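Pyruvate kinase (Cryptosporidium parvum, PDB 4DRS) probably catalyses the last step of glycolysis, transferring the phosphoryl group of phosphoenolpyruvate to ADP to give pyruvate and ATP. Local coordinates at residues A234-R248 with S282-D296. Sequence-based numbering, arbitrary orientation.
Sequences ALSFVQNGADVQLCR and SICSESDGIMVARGD
Arg248 reaches from helix 241-248 to the turn that follows helix 282-286 and fastens its guanidinium there edge-on. A bend at chi2 swings the chain over, and Arg248 NH2 then donates to two oxygens. Glu286 O lies 2.8 Å from Arg248 NH2, in a nearly straight bond (171°) within both the guanidinium and carbonyl planes. Asp288 OD1, 3.0 Å from Arg248 NH2, is approached from well above the carboxylate plane. NH1 takes the other oxygen, Asp288 OD2, on its syn side but tilted out of the carboxylate plane, which makes the salt bridge two-pronged although the two flat groups are turned 63° apart. A water links Arg248 NE to Glu286 O, and Ile267 N of the intervening strand 266-271 also donates to Asp288 OD2.

Next to it, the axes of the short helical segments 241-248 and 282-286 come within 8.6 Å, 25° from parallel. Val244 lays CG1 against Glu286 CB (3.7 Å) and turns CG2 to Ser287 OG, a hydroxyl that donates back to Ile283 O. Farther along, Ile283 sends its two branches different ways: CG2, anti to the backbone N, meets Val238 CG1 at 3.6 Å, while CD1 rests on the backbone between Gln239 and Asn240, just ahead of the helix start, where Asn240 and Asp243 form a capping box. Close by, a water joins Gly241 N to Ser282 OG.

Inside the barrel, Met291 bends at chi3 to bring CE within 4.0 Å of Ala234 CB, near the ADP-binding Arg74. At the far end, beyond the strands, Phe237 CE1 lies 3.4 Å from Asp296 OD2.

In the TIM barrel, strand 266-271 lies between strands 232-235 and 289-293; Val244 and Ile283 both touch its Ser269, while the two helical segments meet through an apolar middle. The Arg248 bonds, answering both a carbonyl at the helix C-terminus and a carboxylate, probably help fix the turn leading into strand 289-293.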
ATOM      1  N   ALA A 234      -3.886  33.163 -23.716  1.00 32.47           N
ATOM      2  CA  ALA A 234      -2.594  32.662 -23.273  1.00 32.43           C
ATOM      3  C   ALA A 234      -1.712  33.868 -22.999  1.00 32.77           C
ATOM      4  O   ALA A 234      -1.250  34.542 -23.921  1.00 33.68           O
ATOM      5  CB  ALA A 234      -1.970  31.747 -24.319  1.00 32.39           C
ATOM      6  N   LEU A 235      -1.510  34.146 -21.721  1.00 33.07           N
ATOM      7  CA  LEU A 235      -0.811  35.344 -21.287  1.00 34.41           C
ATOM      8  C   LEU A 235       0.696  35.077 -21.241  1.00 35.02           C
ATOM      9  O   LEU A 235       1.173  34.301 -20.403  1.00 35.51           O
ATOM     10  CB  LEU A 235      -1.350  35.759 -19.917  1.00 34.87           C
ATOM     11  CG  LEU A 235      -1.510  37.229 -19.551  1.00 36.45           C
ATOM     12  CD1 LEU A 235      -2.405  37.955 -20.545  1.00 36.79           C
ATOM     13  CD2 LEU A 235      -2.072  37.335 -18.136  1.00 36.80           C
ATOM     14  N   SER A 236       1.436  35.698 -22.158  1.00 35.08           N
ATOM     15  CA  SER A 236       2.885  35.471 -22.269  1.00 36.22           C
ATOM     16  C   SER A 236       3.693  36.096 -21.133  1.00 36.54           C
ATOM     17  O   SER A 236       3.401  37.210 -20.692  1.00 36.69           O
ATOM     18  CB  SER A 236       3.420  35.974 -23.616  1.00 36.33           C
ATOM     19  OG  SER A 236       2.886  35.230 -24.691  1.00 35.66           O
ATOM     20  N   PHE A 237       4.713  35.368 -20.680  1.00 37.19           N
ATOM     21  CA  PHE A 237       5.676  35.838 -19.665  1.00 38.84           C
ATOM     22  C   PHE A 237       5.063  36.332 -18.351  1.00 39.33           C
ATOM     23  O   PHE A 237       5.492  37.350 -17.815  1.00 40.20           O
ATOM     24  CB  PHE A 237       6.608  36.923 -20.241  1.00 39.52           C
ATOM     25  CG  PHE A 237       7.663  36.392 -21.173  1.00 40.70           C
ATOM     26  CD1 PHE A 237       8.915  36.010 -20.687  1.00 41.19           C
ATOM     27  CD2 PHE A 237       7.411  36.278 -22.538  1.00 40.73           C
ATOM     28  CE1 PHE A 237       9.889  35.518 -21.543  1.00 41.71           C
ATOM     29  CE2 PHE A 237       8.380  35.789 -23.398  1.00 41.32           C
ATOM     30  CZ  PHE A 237       9.621  35.402 -22.900  1.00 42.36           C
ATOM     31  N   VAL A 238       4.070  35.616 -17.835  1.00 39.78           N
ATOM     32  CA  VAL A 238       3.510  35.926 -16.518  1.00 40.65           C
ATOM     33  C   VAL A 238       4.581  35.674 -15.461  1.00 42.30           C
ATOM     34  O   VAL A 238       5.312  34.684 -15.540  1.00 42.24           O
ATOM     35  CB  VAL A 238       2.240  35.099 -16.230  1.00 39.65           C
ATOM     36  CG1 VAL A 238       1.744  35.320 -14.808  1.00 39.53           C
ATOM     37  CG2 VAL A 238       1.150  35.465 -17.227  1.00 39.75           C
ATOM     38  N   GLN A 239       4.682  36.576 -14.488  1.00 44.73           N
ATOM     39  CA  GLN A 239       5.755  36.518 -13.493  1.00 46.66           C
ATOM     40  C   GLN A 239       5.269  36.510 -12.045  1.00 47.86           C
ATOM     41  O   GLN A 239       6.020  36.138 -11.141  1.00 48.59           O
ATOM     42  CB  GLN A 239       6.740  37.661 -13.721  1.00 48.55           C
ATOM     43  CG  GLN A 239       7.492  37.542 -15.038  1.00 50.91           C
ATOM     44  CD  GLN A 239       8.469  38.678 -15.288  1.00 52.95           C
ATOM     45  OE1 GLN A 239       9.388  38.541 -16.100  1.00 53.96           O
ATOM     46  NE2 GLN A 239       8.279  39.804 -14.601  1.00 52.73           N
ATOM     47  N   ASN A 240       4.020  36.923 -11.833  1.00 48.18           N
ATOM     48  CA  ASN A 240       3.387  36.889 -10.512  1.00 48.89           C
ATOM     49  C   ASN A 240       1.873  36.991 -10.627  1.00 48.09           C
ATOM     50  O   ASN A 240       1.352  37.313 -11.694  1.00 47.68           O
ATOM     51  CB  ASN A 240       3.934  38.004  -9.616  1.00 51.61           C
ATOM     52  CG  ASN A 240       4.101  39.313 -10.357  1.00 52.91           C
ATOM     53  OD1 ASN A 240       3.129  39.900 -10.835  1.00 53.70           O
ATOM     54  ND2 ASN A 240       5.341  39.772 -10.470  1.00 53.68           N
ATOM     55  N   GLY A 241       1.179  36.719  -9.522  1.00 48.17           N
ATOM     56  CA  GLY A 241      -0.285  36.780  -9.467  1.00 47.47           C
ATOM     57  C   GLY A 241      -0.875  38.123  -9.861  1.00 47.81           C
ATOM     58  O   GLY A 241      -2.012  38.192 -10.332  1.00 48.33           O
ATOM     59  N   ALA A 242      -0.101  39.191  -9.672  1.00 47.21           N
ATOM     60  CA  ALA A 242      -0.536  40.539 -10.021  1.00 47.16           C
ATOM     61  C   ALA A 242      -0.726  40.706 -11.530  1.00 46.60           C
ATOM     62  O   ALA A 242      -1.586  41.480 -11.962  1.00 46.01           O
ATOM     63  CB  ALA A 242       0.439  41.577  -9.485  1.00 47.33           C
ATOM     64  N   ASP A 243       0.075  39.982 -12.315  1.00 45.47           N
ATOM     65  CA  ASP A 243      -0.074  39.963 -13.774  1.00 44.42           C
ATOM     66  C   ASP A 243      -1.423  39.367 -14.164  1.00 43.52           C
ATOM     67  O   ASP A 243      -2.116  39.896 -15.038  1.00 42.59           O
ATOM     68  CB  ASP A 243       1.053  39.167 -14.442  1.00 44.21           C
ATOM     69  CG  ASP A 243       2.430  39.775 -14.217  1.00 45.48           C
ATOM     70  OD1 ASP A 243       2.545  41.016 -14.119  1.00 46.31           O
ATOM     71  OD2 ASP A 243       3.410  39.005 -14.163  1.00 46.17           O
ATOM     72  N   VAL A 244      -1.786  38.266 -13.506  1.00 43.03           N
ATOM     73  CA  VAL A 244      -3.067  37.599 -13.728  1.00 42.52           C
ATOM     74  C   VAL A 244      -4.224  38.518 -13.322  1.00 42.85           C
ATOM     75  O   VAL A 244      -5.208  38.650 -14.055  1.00 41.57           O
ATOM     76  CB  VAL A 244      -3.150  36.242 -12.974  1.00 42.33           C
ATOM     77  CG1 VAL A 244      -4.455  35.520 -13.282  1.00 41.05           C
ATOM     78  CG2 VAL A 244      -1.972  35.346 -13.337  1.00 41.74           C
ATOM     79  N   GLN A 245      -4.087  39.159 -12.162  1.00 44.91           N
ATOM     80  CA  GLN A 245      -5.115  40.060 -11.626  1.00 46.82           C
ATOM     81  C   GLN A 245      -5.355  41.308 -12.475  1.00 44.98           C
ATOM     82  O   GLN A 245      -6.482  41.796 -12.544  1.00 44.24           O
ATOM     83  CB  GLN A 245      -4.816  40.439 -10.171  1.00 51.34           C
ATOM     84  CG  GLN A 245      -5.363  39.434  -9.165  1.00 56.37           C
ATOM     85  CD  GLN A 245      -4.912  39.709  -7.737  1.00 61.28           C
ATOM     86  OE1 GLN A 245      -3.714  39.839  -7.460  1.00 63.81           O
ATOM     87  NE2 GLN A 245      -5.873  39.782  -6.816  1.00 62.90           N
ATOM     88  N   LEU A 246      -4.306  41.812 -13.123  1.00 43.55           N
ATOM     89  CA  LEU A 246      -4.463  42.893 -14.091  1.00 43.18           C
ATOM     90  C   LEU A 246      -5.365  42.447 -15.245  1.00 42.84           C
ATOM     91  O   LEU A 246      -6.265  43.182 -15.661  1.00 44.01           O
ATOM     92  CB  LEU A 246      -3.106  43.389 -14.607  1.00 43.55           C
ATOM     93  CG  LEU A 246      -3.092  44.464 -15.711  1.00 45.11           C
ATOM     94  CD1 LEU A 246      -3.889  45.711 -15.334  1.00 45.54           C
ATOM     95  CD2 LEU A 246      -1.665  44.843 -16.089  1.00 44.74           C
ATOM     96  N   CYS A 247      -5.136  41.235 -15.745  1.00 41.30           N
ATOM     97  CA  CYS A 247      -5.949  40.688 -16.823  1.00 40.08           C
ATOM     98  C   CYS A 247      -7.405  40.461 -16.395  1.00 40.00           C
ATOM     99  O   CYS A 247      -8.328  40.705 -17.174  1.00 38.84           O
ATOM    100  CB  CYS A 247      -5.329  39.395 -17.361  1.00 39.63           C
ATOM    101  SG  CYS A 247      -6.076  38.824 -18.899  1.00 40.18           S
ATOM    102  N   ARG A 248      -7.602  39.999 -15.159  1.00 40.00           N
ATOM    103  CA  ARG A 248      -8.944  39.855 -14.583  1.00 40.95           C
ATOM    104  C   ARG A 248      -9.670  41.196 -14.567  1.00 42.12           C
ATOM    105  O   ARG A 248     -10.845  41.283 -14.938  1.00 42.91           O
ATOM    106  CB  ARG A 248      -8.879  39.317 -13.145  1.00 40.55           C
ATOM    107  CG  ARG A 248      -8.355  37.899 -12.995  1.00 40.06           C
ATOM    108  CD  ARG A 248      -9.414  36.833 -13.240  1.00 38.84           C
ATOM    109  NE  ARG A 248      -8.843  35.514 -12.981  1.00 38.95           N
ATOM    110  CZ  ARG A 248      -9.173  34.393 -13.618  1.00 38.38           C
ATOM    111  NH1 ARG A 248     -10.094  34.397 -14.578  1.00 37.56           N
ATOM    112  NH2 ARG A 248      -8.567  33.259 -13.290  1.00 37.76           N
ATOM    113  N   SER A 282       1.527  31.048  -6.755  1.00 46.79           N
ATOM    114  CA  SER A 282       0.681  32.227  -6.823  1.00 46.77           C
ATOM    115  C   SER A 282      -0.002  32.339  -8.196  1.00 45.87           C
ATOM    116  O   SER A 282      -1.216  32.533  -8.283  1.00 45.13           O
ATOM    117  CB  SER A 282       1.529  33.466  -6.519  1.00 47.67           C
ATOM    118  OG  SER A 282       0.849  34.667  -6.831  1.00 49.17           O
ATOM    119  N   ILE A 283       0.787  32.187  -9.257  1.00 43.99           N
ATOM    120  CA  ILE A 283       0.289  32.282 -10.623  1.00 43.32           C
ATOM    121  C   ILE A 283      -0.749  31.190 -10.915  1.00 43.88           C
ATOM    122  O   ILE A 283      -1.849  31.480 -11.400  1.00 43.95           O
ATOM    123  CB  ILE A 283       1.449  32.230 -11.641  1.00 42.20           C
ATOM    124  CG1 ILE A 283       2.396  33.415 -11.418  1.00 41.63           C
ATOM    125  CG2 ILE A 283       0.915  32.221 -13.067  1.00 41.11           C
ATOM    126  CD1 ILE A 283       3.777  33.244 -12.009  1.00 41.55           C
ATOM    127  N   CYS A 284      -0.395  29.948 -10.592  1.00 43.90           N
ATOM    128  CA  CYS A 284      -1.275  28.796 -10.766  1.00 44.37           C
ATOM    129  C   CYS A 284      -2.587  28.963 -10.004  1.00 44.95           C
ATOM    130  O   CYS A 284      -3.659  28.673 -10.531  1.00 45.47           O
ATOM    131  CB  CYS A 284      -0.565  27.517 -10.319  1.00 44.73           C
ATOM    132  SG  CYS A 284      -1.563  26.014 -10.435  1.00 44.96           S
ATOM    133  N   SER A 285      -2.487  29.436  -8.770  1.00 46.43           N
ATOM    134  CA  SER A 285      -3.648  29.680  -7.914  1.00 47.30           C
ATOM    135  C   SER A 285      -4.585  30.769  -8.469  1.00 47.29           C
ATOM    136  O   SER A 285      -5.800  30.689  -8.305  1.00 46.01           O
ATOM    137  CB  SER A 285      -3.170  30.050  -6.510  1.00 48.58           C
ATOM    138  OG  SER A 285      -4.251  30.406  -5.673  1.00 53.73           O
ATOM    139  N   GLU A 286      -4.013  31.778  -9.124  1.00 47.14           N
ATOM    140  CA  GLU A 286      -4.800  32.876  -9.699  1.00 47.09           C
ATOM    141  C   GLU A 286      -5.412  32.537 -11.062  1.00 43.82           C
ATOM    142  O   GLU A 286      -6.463  33.062 -11.417  1.00 43.34           O
ATOM    143  CB  GLU A 286      -3.945  34.143  -9.837  1.00 49.62           C
ATOM    144  CG  GLU A 286      -3.278  34.620  -8.556  1.00 53.91           C
ATOM    145  CD  GLU A 286      -4.125  35.585  -7.757  1.00 58.95           C
ATOM    146  OE1 GLU A 286      -5.237  35.207  -7.318  1.00 61.30           O
ATOM    147  OE2 GLU A 286      -3.666  36.730  -7.556  1.00 62.50           O
ATOM    148  N   SER A 287      -4.747  31.669 -11.821  1.00 41.09           N
ATOM    149  CA  SER A 287      -5.098  31.434 -13.223  1.00 38.95           C
ATOM    150  C   SER A 287      -6.164  30.353 -13.414  1.00 37.51           C
ATOM    151  O   SER A 287      -6.484  29.626 -12.484  1.00 37.31           O
ATOM    152  CB  SER A 287      -3.840  31.089 -14.025  1.00 38.63           C
ATOM    153  OG  SER A 287      -2.836  32.074 -13.851  1.00 38.31           O
ATOM    154  N   ASP A 288      -6.721  30.268 -14.623  1.00 36.74           N
ATOM    155  CA  ASP A 288      -7.649  29.193 -14.978  1.00 36.18           C
ATOM    156  C   ASP A 288      -6.880  27.995 -15.520  1.00 35.26           C
ATOM    157  O   ASP A 288      -7.426  26.903 -15.628  1.00 35.74           O
ATOM    158  CB  ASP A 288      -8.666  29.662 -16.020  1.00 36.88           C
ATOM    159  CG  ASP A 288      -9.513  30.829 -15.534  1.00 38.56           C
ATOM    160  OD1 ASP A 288      -9.958  30.797 -14.369  1.00 40.38           O
ATOM    161  OD2 ASP A 288      -9.747  31.775 -16.320  1.00 37.88           O
ATOM    162  N   GLY A 289      -5.616  28.215 -15.865  1.00 33.93           N
ATOM    163  CA  GLY A 289      -4.757  27.174 -16.400  1.00 33.11           C
ATOM    164  C   GLY A 289      -3.321  27.641 -16.546  1.00 32.87           C
ATOM    165  O   GLY A 289      -3.032  28.839 -16.448  1.00 32.14           O
ATOM    166  N   ILE A 290      -2.424  26.684 -16.776  1.00 32.52           N
ATOM    167  CA  ILE A 290      -0.998  26.954 -16.970  1.00 32.98           C
ATOM    168  C   ILE A 290      -0.500  26.420 -18.319  1.00 33.32           C
ATOM    169  O   ILE A 290      -0.903  25.344 -18.762  1.00 32.37           O
ATOM    170  CB  ILE A 290      -0.152  26.346 -15.815  1.00 32.97           C
ATOM    171  CG1 ILE A 290      -0.386  27.110 -14.496  1.00 32.92           C
ATOM    172  CG2 ILE A 290       1.335  26.272 -16.166  1.00 31.86           C
ATOM    173  CD1 ILE A 290      -0.002  28.576 -14.517  1.00 32.50           C
ATOM    174  N   MET A 291       0.359  27.193 -18.971  1.00 34.82           N
ATOM    175  CA  MET A 291       1.123  26.707 -20.112  1.00 36.96           C
ATOM    176  C   MET A 291       2.616  26.739 -19.781  1.00 38.16           C
ATOM    177  O   MET A 291       3.141  27.758 -19.329  1.00 37.12           O
ATOM    178  CB  MET A 291       0.837  27.542 -21.359  1.00 37.96           C
ATOM    179  CG  MET A 291       1.510  27.034 -22.629  1.00 39.72           C
ATOM    180  SD  MET A 291       1.259  28.101 -24.074  1.00 43.39           S
ATOM    181  CE  MET A 291      -0.526  28.044 -24.271  1.00 40.12           C
ATOM    182  N   VAL A 292       3.279  25.608 -19.989  1.00 39.94           N
ATOM    183  CA  VAL A 292       4.723  25.524 -19.864  1.00 42.53           C
ATOM    184  C   VAL A 292       5.318  25.652 -21.261  1.00 44.87           C
ATOM    185  O   VAL A 292       5.094  24.792 -22.117  1.00 43.62           O
ATOM    186  CB  VAL A 292       5.164  24.197 -19.216  1.00 42.55           C
ATOM    187  CG1 VAL A 292       6.682  24.133 -19.116  1.00 42.58           C
ATOM    188  CG2 VAL A 292       4.526  24.045 -17.841  1.00 42.34           C
ATOM    189  N   ALA A 293       6.055  26.739 -21.483  1.00 48.43           N
ATOM    190  CA  ALA A 293       6.607  27.055 -22.802  1.00 52.50           C
ATOM    191  C   ALA A 293       8.089  27.430 -22.759  1.00 55.81           C
ATOM    192  O   ALA A 293       8.631  27.744 -21.699  1.00 55.42           O
ATOM    193  CB  ALA A 293       5.792  28.159 -23.468  1.00 52.83           C
ATOM    194  N   ARG A 294       8.719  27.409 -23.933  1.00 61.26           N
ATOM    195  CA  ARG A 294      10.163  27.614 -24.098  1.00 64.83           C
ATOM    196  C   ARG A 294      10.661  28.930 -23.479  1.00 64.96           C
ATOM    197  O   ARG A 294      11.503  28.914 -22.576  1.00 65.62           O
ATOM    198  CB  ARG A 294      10.533  27.518 -25.587  1.00 67.12           C
ATOM    199  CG  ARG A 294      11.934  26.995 -25.873  1.00 70.75           C
ATOM    200  CD  ARG A 294      11.926  25.957 -26.994  1.00 72.96           C
ATOM    201  NE  ARG A 294      13.266  25.440 -27.294  1.00 74.33           N
ATOM    202  CZ  ARG A 294      13.522  24.341 -28.002  1.00 72.97           C
ATOM    203  NH1 ARG A 294      12.535  23.606 -28.497  1.00 72.51           N
ATOM    204  NH2 ARG A 294      14.776  23.973 -28.214  1.00 74.03           N
ATOM    205  N   GLY A 295      10.128  30.052 -23.960  1.00 64.27           N
ATOM    206  CA  GLY A 295      10.484  31.381 -23.454  1.00 64.24           C
ATOM    207  C   GLY A 295      11.971  31.614 -23.241  1.00 65.71           C
ATOM    208  O   GLY A 295      12.794  31.261 -24.087  1.00 65.28           O
ATOM    209  N   ASP A 296      12.305  32.206 -22.097  1.00 66.32           N
ATOM    210  CA  ASP A 296      13.686  32.522 -21.739  1.00 69.24           C
ATOM    211  C   ASP A 296      14.306  31.518 -20.772  1.00 68.07           C
ATOM    212  O   ASP A 296      15.518  31.546 -20.546  1.00 69.40           O
ATOM    213  CB  ASP A 296      13.767  33.921 -21.119  1.00 72.09           C
ATOM    214  CG  ASP A 296      13.624  35.025 -22.143  1.00 75.96           C
ATOM    215  OD1 ASP A 296      13.914  34.781 -23.337  1.00 78.27           O
ATOM    216  OD2 ASP A 296      13.228  36.145 -21.750  1.00 77.80           O
TER
HETATM  217  O   HOH W   1       2.801  36.581  -6.717  1.00 49.86           O
HETATM  218  O   HOH W   2      -7.529  35.534 -10.407  1.00 40.33           O